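Local coordinates for sulfur oxidation protein SOXB (Thermus thermophilus, PDB 2WDD) that hydrolyses sulfur-sulfur bonds in the Sox sulfur-oxidation pathway, acting on cysteine S-thiosulfonate with two manganese ions bound in its active site, at residues Ala125-Gly130 with Gly156-Val161; Phe184-Ile189 with Gly216-Tyr221; Pro200-His205 with Asp248-Glu253; Ala257-Ser262 with Ile279-Ser284. All coordinates share one frame; numbering follows the deposited sequence. Where two conformers were deposited one is given.

How the contacts relate
Contacts 1 and 4 pair parallel strands in two different sheets, which pack face to face: Leu128 CD1 comes within 3.6 Å of Leu283 CD1. Contact 2 sits across the ends of both sheets. Met160 O of contact 1 lies 3.2 Å from Leu185 N, and Leu261 O of contact 4 lies 3.0 Å from Ala217 N. Contact 3, on the outer flank, joins contact 1 where His159 NE2 and His205 NE2 are 2.7 Å apart, and contact 4 through the Arg251 NH2 to Asp280 OD2 salt bridge at 2.7 Å. Contacts 1, 2 and 4 lead toward the manganese site; the side chain of Tyr219 is about 5 Å from a manganese ion, that of Val161 about 9 Å.

Contact 1 of 4, residues Ala125-Gly130 with Gly156-Val161; sequences ALVLDG and GVDHMV
Val127 is held by Asp158 at both of its backbone polar atoms. Asp158 CG lies beside its own backbone N and anti to the carbonyl carbon (chi1 -66°), on the side of strand 125-129. From there OD2 takes the amide of Val127 on its anti lone pair; Val127 N to Asp158 OD2 is 2.8 Å and nearly straight at 174°. In return Asp158 N donates to Val127 O at 2.9 Å, and His159 N adds a weak bond to the same carbonyl. A water donates to Asp158 OD2 and to Ala125 O, giving the carboxylate oxygen a second donor. Leu126 crosses the Asp158 side chain at about a right angle, its CD2 against OD2. Val127 CB rests on Gly156 O at 3.6 Å.

Farther along, Asp129 takes over. Its N donates to His159 O (2.9 Å), and its O receives a CA-H...O contact from Met160 CA at 3.1 Å as well as a weak bond from Val161 N. Asp129 CB packs on Val157 CG1 at 3.7 Å, while its carboxylate turns to Gln152, Thr133 and the amide of Gly131. Between these pairs Leu128 CD2 meets the in-plane edge of the His159 ring. This is parallel pairing across a beta-alpha-beta crossover, with helical chain linking the strands; as in other two-metal enzymes of the 5'-nucleotidase family, strand 124-129 runs straight into a metal-binding loop, here carrying the manganese ligand Asp132.

Contact 2 of 4, residues Phe184-Ile189 with Gly216-Tyr221; sequences FLSYNI and GASYPY
Asn188 reaches across to Ser218 and grips its backbone with both ends of the amide. Its CB sits over the centre of one face of the Tyr187 ring, 3.5 Å above the plane. CG then lies between the backbone N and the carbonyl carbon (chi1 62°), a turn that carries it toward 216-221, 3.7 Å from Ser218 O. At the tip OD1 accepts from Ser218 N at 3.0 Å, the donor lying in the carbonyl plane on a lone pair, and ND2 donates to Ser218 O at 2.9 Å from above that carbonyl's plane (44° out of it). ND2 also bonds to Phe236 O.

The loop between strands 183-184 and 190-191 is thereby fastened to the chain leaving the C-terminal end of strand 210-217, the end of an alpha/beta sheet where active-site loops gather. One residue past Ser218, Tyr219 stacks on the manganese ligand His286 and also meets the ring of His163, another ligand.

At the last strand residues, Tyr187 N donates to Gly216 O at 2.9 Å, and the same oxygen lies in plane at the edge of the Tyr187 ring, next to Ala217 CB, which touches CE2. Leu185 CB packs directly on Gly216 CA. Ser186 OG and Ser218 OG are hydrogen-bonded at 2.6 Å; Ser186 OG donates to Leu185 O, and Ser218 OG has a further hydroxyl partner in Ser162. Ile189 CD1 packs against Ser218 OG at 3.6 Å.

Contact 3 of 4, residues Pro200-His205 with Asp248-Glu253; sequences PAYRIH and DKARAE
Tyr202 meets Lys249 and Ala250 near the end of the helix and Glu253 just after it. Its CG lies between the backbone N and the carbonyl carbon (chi1 66°), and the ring beyond is laid under Ala250, whose CB stands 3.7 Å above the plane, over the centre of one face, in a CH-pi contact. At the tip, Tyr202 OH donates to Glu253 OE1 at 2.7 Å. OE1 lies in the plane of the phenol ring, at its edge, yet the hydroxyl meets the carboxylate from above, 78° out of its plane. The extended Lys249 side chain runs past the same hydroxyl, with CG 3.2 Å from Tyr202 OH. At Arg203 the CB points away from the helix. Ile204 comes back to it, its CD1 lying 3.5 Å from Ala250 O and 3.9 Å from Glu253 CB.

Strand 202-205 and helix 248-252 run 28° from parallel, their axes 9.6 Å apart at closest approach. That is the helix-on-sheet packing of an alpha/beta layer: helix 240-252, in the chain between strands 210-217 and 257-262, covers the edge strand 202-207.

Contact 4 of 4, residues Ala257-Ser262 with Ile279-Ser284; sequences AVVLLS and IDLILS
Asp280 CG stands beside its backbone N, anti to the carbonyl carbon (chi1 -56°), which puts it on the side of Val258; Leu283 CG, likewise beside its backbone N (chi1 -63°), comes up against Val259. Asp280 OD2 accepts from Val258 N at 2.8 Å on its anti side, 20° out of the carboxylate plane. The same oxygen makes a salt bridge with Arg251, so a backbone N-H and a guanidinium converge on it, which would be expected to stabilise the negative charge. Val258 O is gripped twice, by Asp280 N at 2.9 Å and, at greater length, by Leu281 N.

From here the strands pair in regular parallel fashion: Leu260 N to Leu281 O is 2.8 Å, Leu283 N to Leu260 O 2.9 Å, and Ser262 N to Leu283 O 2.9 Å, the last two nearly along the C=O axis. Strands 257-262 and 281-284 are the two arms of a beta-alpha-beta unit whose connecting helix is 266-273. On the face holding Val259, Leu261, Leu281 and Leu283, Val259, in the conformer given, lies side by side with Leu281 and its CG1 touches Leu283 CD1 at 3.9 Å; Leu261 CD1 reaches Leu283 CB. These side chains pack onto Leu31 and Tyr33 of the other sheet.

On the reverse face, Leu260 CB lies equally far from Ile279 CG2 and Ile282 CG1, and Ser262 CB sits 3.9 Å from Ile282 CG2. Ser262 OG bonds to Asp269 on the connecting helix, and Ser262 directly precedes the manganese ligand His263.

Contact 1 of 4, residues Ala125-Gly130 with Gly156-Val161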
loop_
_atom_site.group_PDB
_atom_site.type_symbol
_atom_site.label_atom_id
_atom_site.label_comp_id
_atom_site.label_asym_id
_atom_site.label_seq_id
_atom_site.Cartn_x
_atom_site.Cartn_y
_atom_site.Cartn_z
ATOM N N ALA A 125 1.638 -20.017 -16.822
ATOM C CA ALA A 125 1.813 -18.928 -15.865
ATOM C C ALA A 125 1.050 -17.657 -16.230
ATOM O O ALA A 125 0.962 -17.279 -17.400
ATOM C CB ALA A 125 3.279 -18.623 -15.678
ATOM N N LEU A 126 0.520 -16.992 -15.207
ATOM C CA LEU A 126 -0.186 -15.733 -15.393
ATOM C C LEU A 126 0.460 -14.712 -14.480
ATOM O O LEU A 126 0.809 -15.035 -13.341
ATOM C CB LEU A 126 -1.665 -15.871 -15.021
ATOM C CG LEU A 126 -2.537 -16.711 -15.956
ATOM C CD1 LEU A 126 -3.941 -16.864 -15.358
ATOM C CD2 LEU A 126 -2.598 -16.071 -17.354
ATOM N N VAL A 127 0.657 -13.502 -15.006
ATOM C CA VAL A 127 1.239 -12.400 -14.252
ATOM C C VAL A 127 0.084 -11.490 -13.862
ATOM O O VAL A 127 -0.599 -10.923 -14.726
ATOM C CB VAL A 127 2.305 -11.663 -15.079
ATOM C CG1 VAL A 127 2.857 -10.481 -14.282
ATOM C CG2 VAL A 127 3.444 -12.617 -15.465
ATOM N N LEU A 128 -0.148 -11.372 -12.559
ATOM C CA LEU A 128 -1.294 -10.621 -12.063
ATOM C C LEU A 128 -0.833 -9.488 -11.186
ATOM O O LEU A 128 -0.035 -9.693 -10.271
ATOM C CB LEU A 128 -2.194 -11.545 -11.255
ATOM C CG LEU A 128 -2.678 -12.763 -12.052
ATOM C CD1 LEU A 128 -3.507 -13.658 -11.158
ATOM C CD2 LEU A 128 -3.483 -12.306 -13.270
ATOM N N ASP A 129 -1.342 -8.294 -11.482
ATOM C CA ASP A 129 -0.994 -7.070 -10.763
ATOM C C ASP A 129 -2.206 -6.594 -9.954
ATOM O O ASP A 129 -3.290 -6.376 -10.501
ATOM C CB ASP A 129 -0.598 -6.025 -11.794
ATOM C CG ASP A 129 -0.223 -4.700 -11.176
ATOM O OD1 ASP A 129 -0.374 -4.533 -9.945
ATOM O OD2 ASP A 129 0.265 -3.845 -11.933
ATOM N N GLY A 130 -2.042 -6.487 -8.637
ATOM C CA GLY A 130 -3.138 -6.120 -7.760
ATOM C C GLY A 130 -3.525 -4.651 -7.678
ATOM O O GLY A 130 -4.418 -4.313 -6.901
ATOM N N GLY A 156 4.944 -7.814 -19.272
ATOM C CA GLY A 156 3.835 -8.585 -19.804
ATOM C C GLY A 156 2.838 -8.952 -18.714
ATOM O O GLY A 156 2.751 -10.104 -18.302
ATOM N N VAL A 157 2.103 -7.961 -18.222
ATOM C CA VAL A 157 1.120 -8.181 -17.164
ATOM C C VAL A 157 -0.194 -8.632 -17.788
ATOM O O VAL A 157 -0.712 -7.968 -18.687
ATOM C CB VAL A 157 0.913 -6.889 -16.349
ATOM C CG1 VAL A 157 -0.242 -7.051 -15.356
ATOM C CG2 VAL A 157 2.205 -6.487 -15.644
ATOM N N ASP A 158 -0.739 -9.759 -17.336
ATOM C CA ASP A 158 -1.977 -10.270 -17.922
ATOM C C ASP A 158 -3.232 -9.550 -17.449
ATOM O O ASP A 158 -4.159 -9.325 -18.229
ATOM C CB ASP A 158 -2.117 -11.755 -17.641
ATOM C CG ASP A 158 -1.062 -12.569 -18.341
ATOM O OD1 ASP A 158 -1.011 -12.532 -19.591
ATOM O OD2 ASP A 158 -0.235 -13.182 -17.649
ATOM N N HIS A 159 -3.285 -9.228 -16.161
ATOM C CA HIS A 159 -4.438 -8.531 -15.605
ATOM C C HIS A 159 -4.007 -7.570 -14.517
ATOM O O HIS A 159 -2.973 -7.766 -13.877
ATOM C CB HIS A 159 -5.409 -9.512 -14.948
ATOM C CG HIS A 159 -6.047 -10.472 -15.901
ATOM N ND1 HIS A 159 -6.858 -10.058 -16.939
ATOM C CD2 HIS A 159 -6.037 -11.826 -15.944
ATOM C CE1 HIS A 159 -7.298 -11.119 -17.596
ATOM N NE2 HIS A 159 -6.824 -12.202 -17.007
ATOM N N MET A 160 -4.836 -6.557 -14.281
ATOM C CA MET A 160 -4.636 -5.661 -13.153
ATOM C C MET A 160 -5.998 -5.173 -12.693
ATOM O O MET A 160 -7.000 -5.254 -13.433
ATOM C CB MET A 160 -3.732 -4.474 -13.489
ATOM C CG MET A 160 -4.459 -3.264 -14.057
ATOM S SD MET A 160 -3.312 -1.840 -14.356
ATOM C CE MET A 160 -3.223 -1.113 -12.690
ATOM N N VAL A 161 -6.044 -4.731 -11.438
ATOM C CA VAL A 161 -7.208 -4.082 -10.865
ATOM C C VAL A 161 -6.739 -2.693 -10.407
ATOM O O VAL A 161 -5.608 -2.289 -10.723
ATOM C CB VAL A 161 -7.912 -4.904 -9.777
ATOM C CG1 VAL A 161 -8.468 -6.198 -10.389
ATOM C CG2 VAL A 161 -6.985 -5.210 -8.606
HETATM O O HOH W 1 1.650 -14.856 -18.434
#

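Contact 2 of 4, residues Phe184-Ile189 with Gly216-Tyr221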
loop_
_atom_site.group_PDB
_atom_site.type_symbol
_atom_site.label_atom_id
_atom_site.label_comp_id
_atom_site.label_asym_id
_atom_site.label_seq_id
_atom_site.Cartn_x
_atom_site.Cartn_y
_atom_site.Cartn_z
ATOM N N PHE A 184 -7.670 -5.229 -18.155
ATOM C CA PHE A 184 -8.138 -4.646 -16.901
ATOM C C PHE A 184 -9.461 -5.295 -16.497
ATOM O O PHE A 184 -10.368 -5.423 -17.320
ATOM C CB PHE A 184 -8.336 -3.128 -17.076
ATOM C CG PHE A 184 -8.679 -2.407 -15.798
ATOM C CD1 PHE A 184 -7.678 -1.892 -14.996
ATOM C CD2 PHE A 184 -9.995 -2.267 -15.389
ATOM C CE1 PHE A 184 -7.973 -1.255 -13.804
ATOM C CE2 PHE A 184 -10.305 -1.631 -14.196
ATOM C CZ PHE A 184 -9.289 -1.123 -13.401
ATOM N N LEU A 185 -9.562 -5.715 -15.239
ATOM C CA LEU A 185 -10.775 -6.353 -14.734
ATOM C C LEU A 185 -11.340 -5.591 -13.542
ATOM O O LEU A 185 -10.584 -5.076 -12.720
ATOM C CB LEU A 185 -10.468 -7.785 -14.268
ATOM C CG LEU A 185 -9.888 -8.757 -15.286
ATOM C CD1 LEU A 185 -9.519 -10.076 -14.610
ATOM C CD2 LEU A 185 -10.888 -8.993 -16.422
ATOM N N SER A 186 -12.664 -5.583 -13.419
ATOM C CA SER A 186 -13.344 -5.016 -12.258
ATOM C C SER A 186 -14.834 -5.281 -12.355
ATOM O O SER A 186 -15.488 -4.817 -13.290
ATOM C CB SER A 186 -13.079 -3.514 -12.111
ATOM O OG SER A 186 -11.821 -3.268 -11.484
ATOM N N TYR A 187 -15.372 -6.039 -11.406
ATOM C CA TYR A 187 -16.803 -6.327 -11.408
ATOM C C TYR A 187 -17.573 -5.123 -10.865
ATOM O O TYR A 187 -18.767 -4.953 -11.143
ATOM C CB TYR A 187 -17.109 -7.555 -10.526
ATOM C CG TYR A 187 -17.280 -7.208 -9.056
ATOM C CD1 TYR A 187 -18.533 -6.893 -8.533
ATOM C CD2 TYR A 187 -16.176 -7.083 -8.223
ATOM C CE1 TYR A 187 -18.689 -6.523 -7.205
ATOM C CE2 TYR A 187 -16.317 -6.687 -6.899
ATOM C CZ TYR A 187 -17.571 -6.418 -6.390
ATOM O OH TYR A 187 -17.709 -6.022 -5.080
ATOM N N ASN A 188 -16.889 -4.288 -10.080
ATOM C CA ASN A 188 -17.547 -3.224 -9.339
ATOM C C ASN A 188 -17.577 -1.789 -9.850
ATOM O O ASN A 188 -18.281 -0.962 -9.271
ATOM C CB ASN A 188 -17.123 -3.246 -7.862
ATOM C CG ASN A 188 -15.630 -3.019 -7.669
ATOM O OD1 ASN A 188 -14.791 -3.548 -8.410
ATOM N ND2 ASN A 188 -15.289 -2.213 -6.665
ATOM N N ILE A 189 -16.803 -1.484 -10.882
ATOM C CA ILE A 189 -16.779 -0.126 -11.417
ATOM C C ILE A 189 -17.927 -0.037 -12.417
ATOM O O ILE A 189 -17.895 -0.679 -13.464
ATOM C CB ILE A 189 -15.424 0.211 -12.051
ATOM C CG1 ILE A 189 -14.315 0.107 -10.992
ATOM C CG2 ILE A 189 -15.432 1.638 -12.636
ATOM C CD1 ILE A 189 -12.914 0.213 -11.543
ATOM N N GLY A 216 -11.897 -9.684 -11.068
ATOM C CA GLY A 216 -11.261 -8.510 -10.499
ATOM C C GLY A 216 -12.169 -7.663 -9.625
ATOM O O GLY A 216 -13.364 -7.510 -9.885
ATOM N N ALA A 217 -11.583 -7.077 -8.589
ATOM C CA ALA A 217 -12.306 -6.153 -7.715
ATOM C C ALA A 217 -11.424 -4.952 -7.415
ATOM O O ALA A 217 -10.299 -5.108 -6.947
ATOM C CB ALA A 217 -12.733 -6.823 -6.423
ATOM N N SER A 218 -11.913 -3.763 -7.757
ATOM C CA SER A 218 -11.191 -2.531 -7.447
ATOM C C SER A 218 -11.631 -1.997 -6.077
ATOM O O SER A 218 -12.663 -2.391 -5.535
ATOM C CB SER A 218 -11.425 -1.483 -8.532
ATOM O OG SER A 218 -10.648 -1.786 -9.674
ATOM N N TYR A 219 -10.843 -1.088 -5.514
ATOM C CA TYR A 219 -11.133 -0.555 -4.183
ATOM C C TYR A 219 -12.521 0.070 -4.142
ATOM O O TYR A 219 -12.828 0.946 -4.945
ATOM C CB TYR A 219 -10.089 0.501 -3.828
ATOM C CG TYR A 219 -10.152 0.983 -2.397
ATOM C CD1 TYR A 219 -10.111 0.091 -1.333
ATOM C CD2 TYR A 219 -10.179 2.341 -2.113
ATOM C CE1 TYR A 219 -10.151 0.532 -0.021
ATOM C CE2 TYR A 219 -10.207 2.794 -0.798
ATOM C CZ TYR A 219 -10.177 1.893 0.236
ATOM O OH TYR A 219 -10.192 2.355 1.543
ATOM N N PRO A 220 -13.364 -0.347 -3.184
ATOM C CA PRO A 220 -14.745 0.171 -3.147
ATOM C C PRO A 220 -14.919 1.579 -2.593
ATOM O O PRO A 220 -15.999 2.170 -2.726
ATOM C CB PRO A 220 -15.478 -0.828 -2.244
ATOM C CG PRO A 220 -14.405 -1.493 -1.441
ATOM C CD PRO A 220 -13.187 -1.528 -2.313
ATOM N N TYR A 221 -13.876 2.116 -1.968
ATOM C CA TYR A 221 -13.991 3.414 -1.317
ATOM C C TYR A 221 -13.261 4.559 -2.000
ATOM O O TYR A 221 -12.906 5.557 -1.367
ATOM C CB TYR A 221 -13.600 3.288 0.154
ATOM C CG TYR A 221 -14.317 2.150 0.843
ATOM C CD1 TYR A 221 -15.701 2.160 0.985
ATOM C CD2 TYR A 221 -13.621 1.044 1.312
ATOM C CE1 TYR A 221 -16.366 1.110 1.603
ATOM C CE2 TYR A 221 -14.277 -0.001 1.949
ATOM C CZ TYR A 221 -15.649 0.040 2.089
ATOM O OH TYR A 221 -16.309 -1.005 2.698
#

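Contact 3 of 4, residues Pro200-His205 with Asp248-Glu253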
loop_
_atom_site.group_PDB
_atom_site.type_symbol
_atom_site.label_atom_id
_atom_site.label_comp_id
_atom_site.label_asym_id
_atom_site.label_seq_id
_atom_site.Cartn_x
_atom_site.Cartn_y
_atom_site.Cartn_z
ATOM N N PRO A 200 -14.710 -5.663 -17.956
ATOM C CA PRO A 200 -15.096 -7.059 -17.724
ATOM C C PRO A 200 -14.872 -7.428 -16.259
ATOM O O PRO A 200 -13.907 -6.979 -15.635
ATOM C CB PRO A 200 -14.125 -7.844 -18.616
ATOM C CG PRO A 200 -13.663 -6.863 -19.657
ATOM C CD PRO A 200 -13.622 -5.537 -18.942
ATOM N N ALA A 201 -15.757 -8.258 -15.715
ATOM C CA ALA A 201 -15.637 -8.691 -14.322
ATOM C C ALA A 201 -14.575 -9.765 -14.180
ATOM O O ALA A 201 -13.903 -9.851 -13.150
ATOM C CB ALA A 201 -16.966 -9.220 -13.813
ATOM N N TYR A 202 -14.453 -10.621 -15.190
ATOM C CA TYR A 202 -13.509 -11.731 -15.110
ATOM C C TYR A 202 -13.042 -12.218 -16.475
ATOM O O TYR A 202 -13.603 -11.850 -17.514
ATOM C CB TYR A 202 -14.150 -12.909 -14.348
ATOM C CG TYR A 202 -15.334 -13.542 -15.064
ATOM C CD1 TYR A 202 -15.140 -14.470 -16.077
ATOM C CD2 TYR A 202 -16.637 -13.206 -14.722
ATOM C CE1 TYR A 202 -16.216 -15.038 -16.746
ATOM C CE2 TYR A 202 -17.720 -13.752 -15.392
ATOM C CZ TYR A 202 -17.503 -14.671 -16.396
ATOM O OH TYR A 202 -18.586 -15.219 -17.042
ATOM N N ARG A 203 -12.001 -13.045 -16.462
ATOM C CA ARG A 203 -11.497 -13.681 -17.675
ATOM C C ARG A 203 -11.190 -15.134 -17.337
ATOM O O ARG A 203 -10.562 -15.405 -16.321
ATOM C CB ARG A 203 -10.237 -12.999 -18.200
ATOM C CG ARG A 203 -9.647 -13.673 -19.442
ATOM C CD ARG A 203 -10.621 -13.634 -20.622
ATOM N NE ARG A 203 -11.206 -12.304 -20.747
ATOM C CZ ARG A 203 -12.465 -12.055 -21.091
ATOM N NH1 ARG A 203 -13.282 -13.045 -21.425
ATOM N NH2 ARG A 203 -12.895 -10.804 -21.142
ATOM N N ILE A 204 -11.620 -16.059 -18.191
ATOM C CA ILE A 204 -11.332 -17.475 -17.984
ATOM C C ILE A 204 -10.123 -17.860 -18.816
ATOM O O ILE A 204 -10.028 -17.513 -19.997
ATOM C CB ILE A 204 -12.546 -18.371 -18.291
ATOM C CG1 ILE A 204 -13.674 -18.103 -17.294
ATOM C CG2 ILE A 204 -12.142 -19.854 -18.243
ATOM C CD1 ILE A 204 -15.006 -18.707 -17.700
ATOM N N HIS A 205 -9.183 -18.554 -18.185
ATOM C CA HIS A 205 -7.956 -18.976 -18.839
ATOM C C HIS A 205 -7.852 -20.492 -18.859
ATOM O O HIS A 205 -8.157 -21.152 -17.874
ATOM C CB HIS A 205 -6.755 -18.439 -18.072
ATOM C CG HIS A 205 -6.597 -16.955 -18.172
ATOM N ND1 HIS A 205 -5.837 -16.353 -19.151
ATOM C CD2 HIS A 205 -7.089 -15.953 -17.404
ATOM C CE1 HIS A 205 -5.890 -15.039 -18.998
ATOM N NE2 HIS A 205 -6.645 -14.772 -17.948
ATOM N N ASP A 248 -20.610 -16.981 -10.037
ATOM C CA ASP A 248 -21.521 -18.004 -10.551
ATOM C C ASP A 248 -21.462 -18.082 -12.079
ATOM O O ASP A 248 -21.429 -19.176 -12.659
ATOM C CB ASP A 248 -22.957 -17.730 -10.089
ATOM C CG ASP A 248 -23.153 -17.975 -8.593
ATOM O OD1 ASP A 248 -22.309 -18.666 -7.983
ATOM O OD2 ASP A 248 -24.161 -17.493 -8.029
ATOM N N LYS A 249 -21.446 -16.924 -12.730
ATOM C CA LYS A 249 -21.406 -16.884 -14.186
ATOM C C LYS A 249 -20.135 -17.521 -14.734
ATOM O O LYS A 249 -20.183 -18.305 -15.682
ATOM C CB LYS A 249 -21.568 -15.450 -14.698
ATOM C CG LYS A 249 -21.682 -15.341 -16.214
ATOM C CD LYS A 249 -21.855 -13.891 -16.650
ATOM C CE LYS A 249 -21.692 -13.744 -18.154
ATOM N NZ LYS A 249 -21.840 -12.329 -18.592
ATOM N N ALA A 250 -18.993 -17.205 -14.129
ATOM C CA ALA A 250 -17.735 -17.791 -14.569
ATOM C C ALA A 250 -17.836 -19.317 -14.503
ATOM O O ALA A 250 -17.358 -20.020 -15.391
ATOM C CB ALA A 250 -16.582 -17.297 -13.696
ATOM N N ARG A 251 -18.438 -19.819 -13.430
ATOM C CA ARG A 251 -18.586 -21.263 -13.250
ATOM C C ARG A 251 -19.564 -21.859 -14.256
ATOM O O ARG A 251 -19.348 -22.958 -14.765
ATOM C CB ARG A 251 -18.983 -21.587 -11.813
ATOM C CG ARG A 251 -17.788 -21.574 -10.853
ATOM C CD ARG A 251 -18.187 -21.881 -9.409
ATOM N NE ARG A 251 -17.063 -21.679 -8.494
ATOM C CZ ARG A 251 -15.980 -22.446 -8.461
ATOM N NH1 ARG A 251 -15.876 -23.486 -9.277
ATOM N NH2 ARG A 251 -14.996 -22.172 -7.618
ATOM N N ALA A 252 -20.607 -21.106 -14.587
ATOM C CA ALA A 252 -21.580 -21.563 -15.580
ATOM C C ALA A 252 -20.950 -21.606 -16.968
ATOM O O ALA A 252 -21.348 -22.407 -17.817
ATOM C CB ALA A 252 -22.804 -20.680 -15.573
ATOM N N GLU A 253 -19.939 -20.768 -17.189
ATOM C CA GLU A 253 -19.234 -20.745 -18.461
ATOM C C GLU A 253 -18.124 -21.789 -18.510
ATOM O O GLU A 253 -17.410 -21.899 -19.509
ATOM C CB GLU A 253 -18.690 -19.345 -18.759
ATOM C CG GLU A 253 -19.788 -18.333 -19.035
ATOM C CD GLU A 253 -19.257 -17.020 -19.569
ATOM O OE1 GLU A 253 -18.108 -16.666 -19.233
ATOM O OE2 GLU A 253 -19.991 -16.342 -20.321
#

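Contact 4 of 4, residues Ala257-Ser262 with Ile279-Ser284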
loop_
_atom_site.group_PDB
_atom_site.type_symbol
_atom_site.label_atom_id
_atom_site.label_comp_id
_atom_site.label_asym_id
_atom_site.label_seq_id
_atom_site.Cartn_x
_atom_site.Cartn_y
_atom_site.Cartn_z
ATOM N N ALA A 257 -12.106 -23.368 -11.272
ATOM C CA ALA A 257 -11.610 -22.659 -10.096
ATOM C C ALA A 257 -11.751 -21.164 -10.298
ATOM O O ALA A 257 -11.716 -20.686 -11.427
ATOM C CB ALA A 257 -10.155 -23.015 -9.832
ATOM N N VAL A 258 -11.908 -20.435 -9.200
ATOM C CA VAL A 258 -12.098 -18.993 -9.272
ATOM C C VAL A 258 -11.123 -18.258 -8.359
ATOM O O VAL A 258 -11.047 -18.541 -7.167
ATOM C CB VAL A 258 -13.560 -18.619 -8.938
ATOM C CG1 VAL A 258 -13.736 -17.090 -8.861
ATOM C CG2 VAL A 258 -14.516 -19.221 -9.973
ATOM N N VAL A 259 -10.380 -17.326 -8.938
ATOM C CA VAL A 259 -9.418 -16.514 -8.198
ATOM C C VAL A 259 -9.913 -15.074 -8.232
ATOM O O VAL A 259 -10.202 -14.557 -9.310
ATOM C CB VAL A 259 -8.020 -16.586 -8.853
ATOM C CG1 VAL A 259 -7.008 -15.711 -8.086
ATOM C CG2 VAL A 259 -7.542 -18.033 -8.964
ATOM N N LEU A 260 -9.991 -14.425 -7.071
ATOM C CA LEU A 260 -10.381 -13.017 -7.026
ATOM C C LEU A 260 -9.109 -12.178 -6.875
ATOM O O LEU A 260 -8.414 -12.313 -5.883
ATOM C CB LEU A 260 -11.322 -12.728 -5.846
ATOM C CG LEU A 260 -11.725 -11.251 -5.689
ATOM C CD1 LEU A 260 -12.638 -10.831 -6.849
ATOM C CD2 LEU A 260 -12.415 -11.013 -4.364
ATOM N N LEU A 261 -8.795 -11.356 -7.879
ATOM C CA LEU A 261 -7.650 -10.436 -7.853
ATOM C C LEU A 261 -8.261 -9.173 -7.257
ATOM O O LEU A 261 -9.040 -8.481 -7.913
ATOM C CB LEU A 261 -7.173 -10.147 -9.282
ATOM C CG LEU A 261 -5.992 -9.195 -9.485
ATOM C CD1 LEU A 261 -4.756 -9.664 -8.725
ATOM C CD2 LEU A 261 -5.693 -9.090 -10.972
ATOM N N SER A 262 -8.006 -8.960 -5.971
ATOM C CA SER A 262 -8.695 -7.936 -5.200
ATOM C C SER A 262 -7.899 -6.727 -4.749
ATOM O O SER A 262 -6.725 -6.832 -4.369
ATOM C CB SER A 262 -9.215 -8.605 -3.923
ATOM O OG SER A 262 -10.044 -7.738 -3.175
ATOM N N ILE A 279 -15.430 -18.697 -4.238
ATOM C CA ILE A 279 -14.133 -18.064 -4.455
ATOM C C ILE A 279 -13.107 -19.009 -3.840
ATOM O O ILE A 279 -13.149 -19.269 -2.640
ATOM C CB ILE A 279 -14.026 -16.668 -3.821
ATOM C CG1 ILE A 279 -15.072 -15.726 -4.431
ATOM C CG2 ILE A 279 -12.629 -16.131 -4.038
ATOM C CD1 ILE A 279 -15.019 -14.314 -3.876
ATOM N N ASP A 280 -12.209 -19.535 -4.661
ATOM C CA ASP A 280 -11.223 -20.496 -4.187
ATOM C C ASP A 280 -9.954 -19.860 -3.646
ATOM O O ASP A 280 -9.338 -20.375 -2.718
ATOM C CB ASP A 280 -10.891 -21.495 -5.288
ATOM C CG ASP A 280 -12.127 -22.208 -5.802
ATOM O OD1 ASP A 280 -12.891 -22.738 -4.961
ATOM O OD2 ASP A 280 -12.392 -22.135 -7.024
ATOM N N LEU A 281 -9.567 -18.736 -4.235
ATOM C CA LEU A 281 -8.357 -18.056 -3.829
ATOM C C LEU A 281 -8.583 -16.564 -4.006
ATOM O O LEU A 281 -9.216 -16.148 -4.977
ATOM C CB LEU A 281 -7.209 -18.481 -4.745
ATOM C CG LEU A 281 -5.877 -17.727 -4.640
ATOM C CD1 LEU A 281 -5.248 -17.976 -3.272
ATOM C CD2 LEU A 281 -4.913 -18.141 -5.766
ATOM N N ILE A 282 -8.056 -15.773 -3.077
ATOM C CA ILE A 282 -8.111 -14.310 -3.174
ATOM C C ILE A 282 -6.668 -13.830 -3.106
ATOM O O ILE A 282 -5.936 -14.223 -2.189
ATOM C CB ILE A 282 -8.930 -13.630 -2.041
ATOM C CG1 ILE A 282 -10.400 -14.048 -2.106
ATOM C CG2 ILE A 282 -8.849 -12.091 -2.183
ATOM C CD1 ILE A 282 -11.225 -13.632 -0.902
ATOM N N LEU A 283 -6.281 -12.989 -4.066
ATOM C CA LEU A 283 -4.971 -12.339 -4.121
ATOM C C LEU A 283 -5.327 -10.938 -3.594
ATOM O O LEU A 283 -5.986 -10.147 -4.282
ATOM C CB LEU A 283 -4.445 -12.303 -5.563
ATOM C CG LEU A 283 -4.207 -13.715 -6.135
ATOM C CD1 LEU A 283 -3.758 -13.673 -7.591
ATOM C CD2 LEU A 283 -3.210 -14.515 -5.258
ATOM N N SER A 284 -4.948 -10.690 -2.341
ATOM C CA SER A 284 -5.329 -9.477 -1.617
ATOM C C SER A 284 -4.327 -8.335 -1.641
ATOM O O SER A 284 -3.272 -8.410 -1.005
ATOM C CB SER A 284 -5.626 -9.806 -0.142
ATOM O OG SER A 284 -6.733 -10.675 0.020
#